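Local structure of uncharacterized protein (Staphylococcus aureus subsp. aureus Mu50, 4QPV) at residues A[264-269]-A[277-282]. The protein is of unknown function and belongs to the DUF1672 family, whose fold is built on a kinked-helix-beta-beta-beta repeat. Sequence-based numbering, arbitrary orientation.
Sequences ISNKYI and SKKEVI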
loop_
_atom_site.group_PDB
_atom_site.type_symbol
_atom_site.label_atom_id
_atom_site.label_comp_id
_atom_site.label_asym_id
_atom_site.label_seq_id
_atom_site.Cartn_x
_atom_site.Cartn_y
_atom_site.Cartn_z
ATOM N N ILE A 264 -3.024 11.506 -11.772
ATOM C CA ILE A 264 -2.650 12.802 -11.214
ATOM C C ILE A 264 -3.928 13.520 -10.772
ATOM O O ILE A 264 -4.971 13.394 -11.414
ATOM C CB ILE A 264 -1.771 13.682 -12.164
ATOM C CG1 ILE A 264 -1.083 14.841 -11.355
ATOM C CG2 ILE A 264 -2.593 14.201 -13.377
ATOM C CD1 ILE A 264 0.077 15.616 -12.038
ATOM N N SER A 265 -3.829 14.264 -9.677
ATOM C CA SER A 265 -4.939 15.051 -9.135
ATOM C C SER A 265 -4.450 16.454 -8.733
ATOM O O SER A 265 -3.282 16.787 -8.952
ATOM C CB SER A 265 -5.549 14.328 -7.939
ATOM O OG SER A 265 -4.588 14.200 -6.893
ATOM N N ASN A 266 -5.300 17.238 -8.049
ATOM C CA ASN A 266 -4.872 18.561 -7.583
ATOM C C ASN A 266 -3.898 18.395 -6.376
ATOM O O ASN A 266 -3.606 17.262 -5.952
ATOM C CB ASN A 266 -6.082 19.470 -7.282
ATOM C CG ASN A 266 -6.898 19.108 -6.061
ATOM O OD1 ASN A 266 -6.459 18.376 -5.165
ATOM N ND2 ASN A 266 -8.096 19.669 -5.974
ATOM N N LYS A 267 -3.364 19.513 -5.852
ATOM C CA LYS A 267 -2.319 19.480 -4.825
ATOM C C LYS A 267 -2.801 19.134 -3.422
ATOM O O LYS A 267 -1.974 19.060 -2.511
ATOM C CB LYS A 267 -1.599 20.854 -4.780
ATOM C CG LYS A 267 -2.451 22.016 -4.278
ATOM C CD LYS A 267 -1.635 23.306 -4.112
ATOM C CE LYS A 267 -1.289 23.993 -5.416
ATOM N NZ LYS A 267 -0.556 25.268 -5.182
ATOM N N TYR A 268 -4.118 18.950 -3.226
ATOM C CA TYR A 268 -4.664 18.802 -1.877
ATOM C C TYR A 268 -4.949 17.379 -1.449
ATOM O O TYR A 268 -5.105 16.490 -2.276
ATOM C CB TYR A 268 -5.945 19.625 -1.737
ATOM C CG TYR A 268 -5.715 21.099 -1.979
ATOM C CD1 TYR A 268 -5.112 21.900 -1.012
ATOM C CD2 TYR A 268 -6.066 21.687 -3.190
ATOM C CE1 TYR A 268 -4.871 23.255 -1.241
ATOM C CE2 TYR A 268 -5.844 23.044 -3.425
ATOM C CZ TYR A 268 -5.243 23.824 -2.449
ATOM O OH TYR A 268 -5.021 25.162 -2.674
ATOM N N ILE A 269 -5.034 17.183 -0.134
ATOM C CA ILE A 269 -5.334 15.887 0.463
ATOM C C ILE A 269 -6.219 16.108 1.680
ATOM O O ILE A 269 -5.994 17.041 2.457
ATOM C CB ILE A 269 -4.053 15.046 0.786
ATOM C CG1 ILE A 269 -4.395 13.562 1.167
ATOM C CG2 ILE A 269 -3.167 15.702 1.850
ATOM C CD1 ILE A 269 -4.964 12.668 -0.001
ATOM N N SER A 277 -8.186 7.523 -3.854
ATOM C CA SER A 277 -9.205 6.981 -4.769
ATOM C C SER A 277 -10.484 7.829 -4.820
ATOM O O SER A 277 -11.241 7.689 -5.788
ATOM C CB SER A 277 -9.551 5.543 -4.403
ATOM O OG SER A 277 -10.381 5.492 -3.256
ATOM N N LYS A 278 -10.718 8.709 -3.806
ATOM C CA LYS A 278 -11.918 9.565 -3.756
ATOM C C LYS A 278 -11.671 10.913 -4.448
ATOM O O LYS A 278 -12.603 11.704 -4.615
ATOM C CB LYS A 278 -12.373 9.789 -2.297
ATOM C CG LYS A 278 -12.719 8.507 -1.534
ATOM C CD LYS A 278 -14.158 8.044 -1.755
ATOM C CE LYS A 278 -14.368 6.600 -1.367
ATOM N NZ LYS A 278 -13.755 5.664 -2.351
ATOM N N LYS A 279 -10.427 11.164 -4.888
ATOM C CA LYS A 279 -10.092 12.429 -5.548
ATOM C C LYS A 279 -10.456 12.420 -7.029
ATOM O O LYS A 279 -10.598 11.347 -7.628
ATOM C CB LYS A 279 -8.596 12.731 -5.393
ATOM C CG LYS A 279 -8.178 13.049 -3.957
ATOM C CD LYS A 279 -6.784 13.665 -3.912
ATOM C CE LYS A 279 -6.794 15.064 -4.494
ATOM N NZ LYS A 279 -5.424 15.579 -4.701
ATOM N N GLU A 280 -10.583 13.623 -7.611
ATOM C CA GLU A 280 -10.832 13.794 -9.041
ATOM C C GLU A 280 -9.491 13.629 -9.728
ATOM O O GLU A 280 -8.537 14.352 -9.407
ATOM C CB GLU A 280 -11.483 15.156 -9.350
ATOM C CG GLU A 280 -11.761 15.355 -10.834
ATOM C CD GLU A 280 -12.206 16.747 -11.231
ATOM O OE1 GLU A 280 -11.333 17.632 -11.376
ATOM O OE2 GLU A 280 -13.425 16.943 -11.439
ATOM N N VAL A 281 -9.375 12.648 -10.607
ATOM C CA VAL A 281 -8.073 12.407 -11.243
ATOM C C VAL A 281 -8.150 12.340 -12.740
ATOM O O VAL A 281 -9.197 12.037 -13.305
ATOM C CB VAL A 281 -7.430 11.062 -10.719
ATOM C CG1 VAL A 281 -7.120 11.115 -9.222
ATOM C CG2 VAL A 281 -8.297 9.846 -11.054
ATOM N N ILE A 282 -6.999 12.545 -13.360
ATOM C CA ILE A 282 -6.699 12.243 -14.746
ATOM C C ILE A 282 -6.125 10.847 -14.702
ATOM O O ILE A 282 -5.260 10.595 -13.851
ATOM C CB ILE A 282 -5.671 13.229 -15.374
ATOM C CG1 ILE A 282 -6.240 14.618 -15.572
ATOM C CG2 ILE A 282 -5.089 12.659 -16.691
ATOM C CD1 ILE A 282 -5.154 15.636 -15.844
HETATM O O HOH W 1 -8.217 16.771 -8.156
#
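The carboxamide of Asn-266 receives the ammonium of Lys-279 on one face and the backbone N-H of Tyr-268 on the other, both directed at OD1. Lys-279 NZ lies 3.0 Å from Asn-266 OD1, tilted 33° from the amide plane. From the opposite face Tyr-268 N reaches the same oxygen at 3.1 Å, 46° out of plane, closing an Asx turn. The amide's other end, ND2, sits at the edge of the Tyr-268 ring and in its plane, while Lys-267 CG covers the centre of one ring face.

In the conformer described, one of two modelled, Lys-279 NZ also donates to Tyr-268 O at 2.6 Å, in the carbonyl plane, and to Ser-265 OG at 2.7 Å. A bend at chi3 (70°) swings CE out of the extended course of the chain, and NZ continues from there into the turn. Three oxygen acceptors, two of them neutral side chains and one a backbone carbonyl, would be expected to stabilise the positive charge. Nearby, a water bridges Asn-266 N and Glu-280 O.

Ahead of the turn, the backbones pair directly. Ile-264 and Ile-282 form an antiparallel hydrogen-bonded pair, Ile-282 N to Ile-264 O being the shorter bond at 2.9 Å. Their side chains lie side by side and point the same way, Ile-264 CG2 meeting Ile-282 CB at 3.8 Å.

This pair joins the end of strand 259-265 to the start of strand 282-285 in the mixed sheet, where strand 220-227 also bonds to Ser-265. Helix 234-249 packs on both isoleucines through Met-241 and Ile-238, and beyond the turn strand 268-270 leaves to pair with strand 21-23.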